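Local coordinates for tumor necrosis factor ligand superfamily member 9 (PDB 6MKB), which acts as a cytokine that binds the receptor TNFRSF9 (4-1BB) and induces the proliferation of activated peripheral blood T-cells, at residues Y60-N74 with D148-F162. Residues are numbered along the deposited sequence; the frame is centred on the assembly and turned at random.
Sequences YYVFLELKLSPTFTN and DWELSYPNTTSFGLF. With NA (sodium ion), chain O.
Strands 60-70 and 158-162 run antiparallel at 166°, with hydrogen-bonded pairs Tyr61-Phe162, Phe63-Gly160 and Glu65-Ser158. Residues 151-157 leave the pairing as a loop, and it resumes at Ser69-Glu150. At the break Lys67 N bonds to the hydroxyl Thr157 OG1 (3.0 Å) instead of a carbonyl. A sodium ion lies between this loop and the strand, bound by Lys67 O (2.8 Å), Ser69 OG (2.7 Å) and Asn155 O (2.6 Å). Ser69 OG is turned anti to its carbonyl carbon (chi1 -65°), which points it at the metal.

The Tyr61 and Phe162 rings are nearly parallel (5°) but slid apart, and Tyr61 CB sits over the Phe162 face. The Phe63 ring reaches across to the partner strand and lies with one face on Gly160, whose CA is 3.8 Å from the ring centroid. A water links Glu65 OE2 to Ser158 OG. At the far end, Asp148 O accepts from Thr71 N (3.0 Å) and Asn74 ND2 (2.8 Å), which come from opposite faces of its carbonyl plane. Asn74 ND2 also lies over one face of Trp149; Leu68 CD1 lies over the opposite face, toward the rim.

The pair belongs to the jelly-roll sandwich of the TNF homology domain. Strand 115-125 flanks strand 58-70. Leu64, Phe159 and Leu161 pack inward on strand 129-140. Tyr61, Phe63 and Phe162 face the second subunit, and Phe162 stacks on Phe162 of that subunit in this dimeric ligand.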
loop_
_atom_site.group_PDB
_atom_site.type_symbol
_atom_site.label_atom_id
_atom_site.label_comp_id
_atom_site.label_asym_id
_atom_site.label_seq_id
_atom_site.Cartn_x
_atom_site.Cartn_y
_atom_site.Cartn_z
ATOM N N TYR B 60 1.261 11.443 9.731
ATOM C CA TYR B 60 0.548 11.214 8.482
ATOM C C TYR B 60 0.835 9.832 7.947
ATOM O O TYR B 60 1.976 9.364 8.006
ATOM C CB TYR B 60 0.951 12.256 7.401
ATOM C CG TYR B 60 0.386 13.646 7.602
ATOM C CD1 TYR B 60 0.979 14.540 8.493
ATOM C CD2 TYR B 60 -0.718 14.083 6.874
ATOM C CE1 TYR B 60 0.466 15.823 8.683
ATOM C CE2 TYR B 60 -1.233 15.368 7.045
ATOM C CZ TYR B 60 -0.649 16.231 7.965
ATOM O OH TYR B 60 -1.159 17.498 8.152
ATOM N N TYR B 61 -0.197 9.190 7.395
ATOM C CA TYR B 61 -0.053 7.937 6.691
ATOM C C TYR B 61 0.209 8.347 5.255
ATOM O O TYR B 61 -0.674 8.939 4.630
ATOM C CB TYR B 61 -1.315 7.097 6.853
ATOM C CG TYR B 61 -1.326 5.784 6.098
ATOM C CD1 TYR B 61 -1.575 5.746 4.727
ATOM C CD2 TYR B 61 -1.229 4.573 6.770
ATOM C CE1 TYR B 61 -1.642 4.541 4.037
ATOM C CE2 TYR B 61 -1.335 3.364 6.097
ATOM C CZ TYR B 61 -1.505 3.351 4.724
ATOM O OH TYR B 61 -1.587 2.151 4.046
ATOM N N VAL B 62 1.444 8.163 4.766
ATOM C CA VAL B 62 1.801 8.566 3.405
ATOM C C VAL B 62 1.814 7.315 2.556
ATOM O O VAL B 62 2.286 6.266 3.015
ATOM C CB VAL B 62 3.144 9.335 3.359
ATOM C CG1 VAL B 62 3.337 10.002 1.999
ATOM C CG2 VAL B 62 3.225 10.368 4.473
ATOM N N PHE B 63 1.235 7.392 1.346
ATOM C CA PHE B 63 1.146 6.234 0.461
ATOM C C PHE B 63 1.553 6.591 -0.958
ATOM O O PHE B 63 1.384 7.725 -1.414
ATOM C CB PHE B 63 -0.262 5.603 0.490
ATOM C CG PHE B 63 -1.400 6.486 0.029
ATOM C CD1 PHE B 63 -1.763 6.542 -1.320
ATOM C CD2 PHE B 63 -2.140 7.231 0.942
ATOM C CE1 PHE B 63 -2.799 7.380 -1.752
ATOM C CE2 PHE B 63 -3.194 8.047 0.510
ATOM C CZ PHE B 63 -3.519 8.112 -0.830
ATOM N N LEU B 64 2.095 5.573 -1.644
ATOM C CA LEU B 64 2.521 5.540 -3.034
ATOM C C LEU B 64 1.985 4.290 -3.662
ATOM O O LEU B 64 2.059 3.218 -3.053
ATOM C CB LEU B 64 4.041 5.552 -3.173
ATOM C CG LEU B 64 4.800 6.797 -2.721
ATOM C CD1 LEU B 64 6.331 6.507 -2.659
ATOM C CD2 LEU B 64 4.524 7.984 -3.650
ATOM N N GLU B 65 1.460 4.411 -4.888
ATOM C CA GLU B 65 1.007 3.257 -5.643
ATOM C C GLU B 65 1.499 3.374 -7.081
ATOM O O GLU B 65 1.068 4.266 -7.798
ATOM C CB GLU B 65 -0.504 3.099 -5.581
ATOM C CG GLU B 65 -0.943 1.812 -6.259
ATOM C CD GLU B 65 -2.376 1.412 -6.006
ATOM O OE1 GLU B 65 -2.793 0.381 -6.579
ATOM O OE2 GLU B 65 -3.081 2.120 -5.250
ATOM N N LEU B 66 2.464 2.528 -7.451
ATOM C CA LEU B 66 3.055 2.481 -8.769
ATOM C C LEU B 66 2.281 1.532 -9.648
ATOM O O LEU B 66 2.083 0.368 -9.283
ATOM C CB LEU B 66 4.525 2.042 -8.705
ATOM C CG LEU B 66 5.290 1.912 -10.048
ATOM C CD1 LEU B 66 5.369 3.259 -10.786
ATOM C CD2 LEU B 66 6.705 1.386 -9.818
ATOM N N LYS B 67 1.844 2.037 -10.808
ATOM C CA LYS B 67 1.164 1.228 -11.809
ATOM C C LYS B 67 1.972 1.342 -13.095
ATOM O O LYS B 67 1.944 2.383 -13.745
ATOM C CB LYS B 67 -0.313 1.607 -11.970
ATOM C CG LYS B 67 -1.141 1.294 -10.727
ATOM C CD LYS B 67 -2.615 1.330 -11.060
ATOM C CE LYS B 67 -3.477 1.194 -9.835
ATOM N NZ LYS B 67 -4.905 1.433 -10.150
ATOM N N LEU B 68 2.802 0.321 -13.368
ATOM C CA LEU B 68 3.651 0.249 -14.555
ATOM C C LEU B 68 2.944 -0.486 -15.627
ATOM O O LEU B 68 2.677 -1.679 -15.463
ATOM C CB LEU B 68 4.967 -0.497 -14.260
ATOM C CG LEU B 68 6.158 0.206 -13.715
ATOM C CD1 LEU B 68 7.319 -0.756 -13.738
ATOM C CD2 LEU B 68 6.494 1.448 -14.519
ATOM N N SER B 69 2.681 0.180 -16.736
ATOM C CA SER B 69 2.001 -0.429 -17.875
ATOM C C SER B 69 3.002 -0.820 -18.953
ATOM O O SER B 69 3.784 0.037 -19.380
ATOM C CB SER B 69 0.961 0.524 -18.443
ATOM O OG SER B 69 -0.075 0.752 -17.503
ATOM N N PRO B 70 2.974 -2.094 -19.433
ATOM C CA PRO B 70 3.889 -2.486 -20.526
ATOM C C PRO B 70 3.455 -1.867 -21.833
ATOM O O PRO B 70 2.252 -1.721 -22.061
ATOM C CB PRO B 70 3.777 -4.016 -20.562
ATOM C CG PRO B 70 2.437 -4.322 -19.996
ATOM C CD PRO B 70 2.097 -3.221 -19.025
ATOM N N THR B 71 4.418 -1.475 -22.680
ATOM C CA THR B 71 4.110 -0.861 -23.977
ATOM C C THR B 71 4.148 -1.899 -25.109
ATOM O O THR B 71 4.532 -3.055 -24.881
ATOM C CB THR B 71 5.065 0.285 -24.278
ATOM O OG1 THR B 71 6.377 -0.246 -24.425
ATOM C CG2 THR B 71 5.009 1.392 -23.246
ATOM N N PHE B 72 3.789 -1.475 -26.327
ATOM C CA PHE B 72 3.812 -2.311 -27.529
ATOM C C PHE B 72 5.169 -3.012 -27.712
ATOM O O PHE B 72 5.185 -4.197 -28.067
ATOM C CB PHE B 72 3.490 -1.467 -28.780
ATOM C CG PHE B 72 3.410 -2.278 -30.049
ATOM C CD1 PHE B 72 2.233 -2.938 -30.404
ATOM C CD2 PHE B 72 4.514 -2.405 -30.885
ATOM C CE1 PHE B 72 2.165 -3.709 -31.564
ATOM C CE2 PHE B 72 4.454 -3.207 -32.018
ATOM C CZ PHE B 72 3.277 -3.847 -32.352
ATOM N N THR B 73 6.298 -2.289 -27.495
ATOM C CA THR B 73 7.659 -2.810 -27.697
ATOM C C THR B 73 8.091 -3.799 -26.610
ATOM O O THR B 73 9.145 -4.442 -26.767
ATOM C CB THR B 73 8.666 -1.653 -27.775
ATOM O OG1 THR B 73 8.554 -0.843 -26.601
ATOM C CG2 THR B 73 8.501 -0.809 -29.035
ATOM N N ASN B 74 7.314 -3.903 -25.500
ATOM C CA ASN B 74 7.637 -4.792 -24.385
ATOM C C ASN B 74 7.331 -6.255 -24.732
ATOM O O ASN B 74 6.172 -6.592 -24.947
ATOM C CB ASN B 74 6.865 -4.377 -23.127
ATOM C CG ASN B 74 7.394 -4.972 -21.835
ATOM O OD1 ASN B 74 7.938 -6.079 -21.777
ATOM N ND2 ASN B 74 7.247 -4.242 -20.753
ATOM N N ASP B 148 9.814 0.437 -23.001
ATOM C CA ASP B 148 9.036 -0.766 -22.776
ATOM C C ASP B 148 8.032 -0.643 -21.615
ATOM O O ASP B 148 7.191 -1.517 -21.455
ATOM C CB ASP B 148 9.980 -1.978 -22.596
ATOM C CG ASP B 148 10.607 -2.465 -23.913
ATOM O OD1 ASP B 148 10.519 -1.716 -24.944
ATOM O OD2 ASP B 148 11.165 -3.594 -23.927
ATOM N N TRP B 149 8.073 0.449 -20.850
ATOM C CA TRP B 149 7.134 0.687 -19.750
ATOM C C TRP B 149 6.692 2.119 -19.757
ATOM O O TRP B 149 7.434 2.987 -20.211
ATOM C CB TRP B 149 7.745 0.340 -18.384
ATOM C CG TRP B 149 8.111 -1.106 -18.206
ATOM C CD1 TRP B 149 9.327 -1.671 -18.426
ATOM C CD2 TRP B 149 7.243 -2.168 -17.777
ATOM N NE1 TRP B 149 9.289 -3.009 -18.116
ATOM C CE2 TRP B 149 8.022 -3.342 -17.712
ATOM C CE3 TRP B 149 5.891 -2.230 -17.383
ATOM C CZ2 TRP B 149 7.491 -4.576 -17.284
ATOM C CZ3 TRP B 149 5.368 -3.439 -16.936
ATOM C CH2 TRP B 149 6.163 -4.596 -16.892
ATOM N N GLU B 150 5.488 2.379 -19.234
ATOM C CA GLU B 150 4.925 3.722 -19.184
ATOM C C GLU B 150 4.003 3.886 -17.980
ATOM O O GLU B 150 3.540 2.897 -17.390
ATOM C CB GLU B 150 4.144 4.029 -20.490
ATOM C CG GLU B 150 2.830 3.263 -20.615
ATOM C CD GLU B 150 2.000 3.479 -21.860
ATOM O OE1 GLU B 150 1.215 2.568 -22.199
ATOM O OE2 GLU B 150 2.126 4.547 -22.500
ATOM N N LEU B 151 3.740 5.154 -17.634
ATOM C CA LEU B 151 2.780 5.545 -16.612
ATOM C C LEU B 151 1.651 6.181 -17.358
ATOM O O LEU B 151 1.851 7.250 -17.926
ATOM C CB LEU B 151 3.368 6.507 -15.542
ATOM C CG LEU B 151 4.626 6.107 -14.773
ATOM C CD1 LEU B 151 4.856 7.080 -13.630
ATOM C CD2 LEU B 151 4.531 4.688 -14.226
ATOM N N SER B 152 0.507 5.505 -17.463
ATOM C CA SER B 152 -0.606 6.050 -18.221
ATOM C C SER B 152 -1.964 5.863 -17.556
ATOM O O SER B 152 -2.155 4.961 -16.762
ATOM C CB SER B 152 -0.649 5.417 -19.608
ATOM O OG SER B 152 -0.855 4.014 -19.554
ATOM N N TYR B 153 -2.912 6.707 -17.929
ATOM C CA TYR B 153 -4.312 6.605 -17.559
ATOM C C TYR B 153 -4.931 5.514 -18.484
ATOM O O TYR B 153 -4.516 5.455 -19.643
ATOM C CB TYR B 153 -4.987 7.976 -17.742
ATOM C CG TYR B 153 -6.469 7.941 -17.454
ATOM C CD1 TYR B 153 -6.949 8.123 -16.161
ATOM C CD2 TYR B 153 -7.392 7.674 -18.464
ATOM C CE1 TYR B 153 -8.308 8.041 -15.881
ATOM C CE2 TYR B 153 -8.752 7.585 -18.192
ATOM C CZ TYR B 153 -9.205 7.769 -16.897
ATOM O OH TYR B 153 -10.536 7.677 -16.596
ATOM N N PRO B 154 -5.819 4.584 -18.039
ATOM C CA PRO B 154 -6.522 4.503 -16.743
ATOM C C PRO B 154 -5.799 3.751 -15.620
ATOM O O PRO B 154 -6.319 3.748 -14.511
ATOM C CB PRO B 154 -7.848 3.824 -17.128
ATOM C CG PRO B 154 -7.477 2.898 -18.241
ATOM C CD PRO B 154 -6.360 3.588 -18.996
ATOM N N ASN B 155 -4.621 3.158 -15.863
ATOM C CA ASN B 155 -3.860 2.504 -14.786
ATOM C C ASN B 155 -2.948 3.558 -14.174
ATOM O O ASN B 155 -1.726 3.558 -14.392
ATOM C CB ASN B 155 -3.060 1.304 -15.309
ATOM C CG ASN B 155 -3.895 0.242 -15.942
ATOM O OD1 ASN B 155 -4.944 -0.141 -15.421
ATOM N ND2 ASN B 155 -3.438 -0.255 -17.082
ATOM N N THR B 156 -3.564 4.500 -13.457
ATOM C CA THR B 156 -2.876 5.662 -12.942
ATOM C C THR B 156 -2.188 5.452 -11.593
ATOM O O THR B 156 -2.810 5.064 -10.610
ATOM C CB THR B 156 -3.829 6.849 -12.848
ATOM O OG1 THR B 156 -4.932 6.621 -13.718
ATOM C CG2 THR B 156 -3.153 8.149 -13.201
ATOM N N THR B 157 -0.899 5.793 -11.568
ATOM C CA THR B 157 -0.027 5.846 -10.411
ATOM C C THR B 157 -0.584 6.965 -9.490
ATOM O O THR B 157 -1.086 7.988 -9.967
ATOM C CB THR B 157 1.409 6.081 -10.931
ATOM O OG1 THR B 157 1.851 4.893 -11.605
ATOM C CG2 THR B 157 2.413 6.521 -9.840
ATOM N N SER B 158 -0.559 6.725 -8.190
ATOM C CA SER B 158 -1.094 7.675 -7.232
ATOM C C SER B 158 -0.133 7.919 -6.070
ATOM O O SER B 158 0.768 7.127 -5.775
ATOM C CB SER B 158 -2.441 7.198 -6.701
ATOM O OG SER B 158 -2.302 5.959 -6.014
ATOM N N PHE B 159 -0.318 9.068 -5.447
ATOM C CA PHE B 159 0.423 9.497 -4.289
ATOM C C PHE B 159 -0.525 10.299 -3.427
ATOM O O PHE B 159 -1.345 11.061 -3.947
ATOM C CB PHE B 159 1.662 10.291 -4.723
ATOM C CG PHE B 159 2.206 11.371 -3.822
ATOM C CD1 PHE B 159 2.682 11.064 -2.546
ATOM C CD2 PHE B 159 2.375 12.671 -4.297
ATOM C CE1 PHE B 159 3.213 12.067 -1.718
ATOM C CE2 PHE B 159 2.952 13.660 -3.492
ATOM C CZ PHE B 159 3.357 13.357 -2.204
ATOM N N GLY B 160 -0.436 10.080 -2.125
ATOM C CA GLY B 160 -1.242 10.821 -1.168
ATOM C C GLY B 160 -0.836 10.621 0.274
ATOM O O GLY B 160 0.206 10.027 0.562
ATOM N N LEU B 161 -1.670 11.128 1.181
ATOM C CA LEU B 161 -1.487 11.057 2.633
ATOM C C LEU B 161 -2.762 11.415 3.340
ATOM O O LEU B 161 -3.713 11.911 2.719
ATOM C CB LEU B 161 -0.323 11.948 3.183
ATOM C CG LEU B 161 -0.041 13.356 2.582
ATOM C CD1 LEU B 161 -1.218 14.260 2.649
ATOM C CD2 LEU B 161 1.043 14.030 3.327
ATOM N N PHE B 162 -2.787 11.129 4.640
ATOM C CA PHE B 162 -3.867 11.485 5.523
ATOM C C PHE B 162 -3.361 11.688 6.938
ATOM O O PHE B 162 -2.481 10.966 7.384
ATOM C CB PHE B 162 -5.029 10.497 5.490
ATOM C CG PHE B 162 -4.809 9.016 5.520
ATOM C CD1 PHE B 162 -4.729 8.337 6.730
ATOM C CD2 PHE B 162 -4.886 8.258 4.344
ATOM C CE1 PHE B 162 -4.666 6.926 6.757
ATOM C CE2 PHE B 162 -4.819 6.854 4.373
ATOM C CZ PHE B 162 -4.733 6.197 5.576
HETATM NA NA NA O . 0.253 2.872 -15.881
HETATM O O HOH W 1 -3.052 4.296 -3.603
#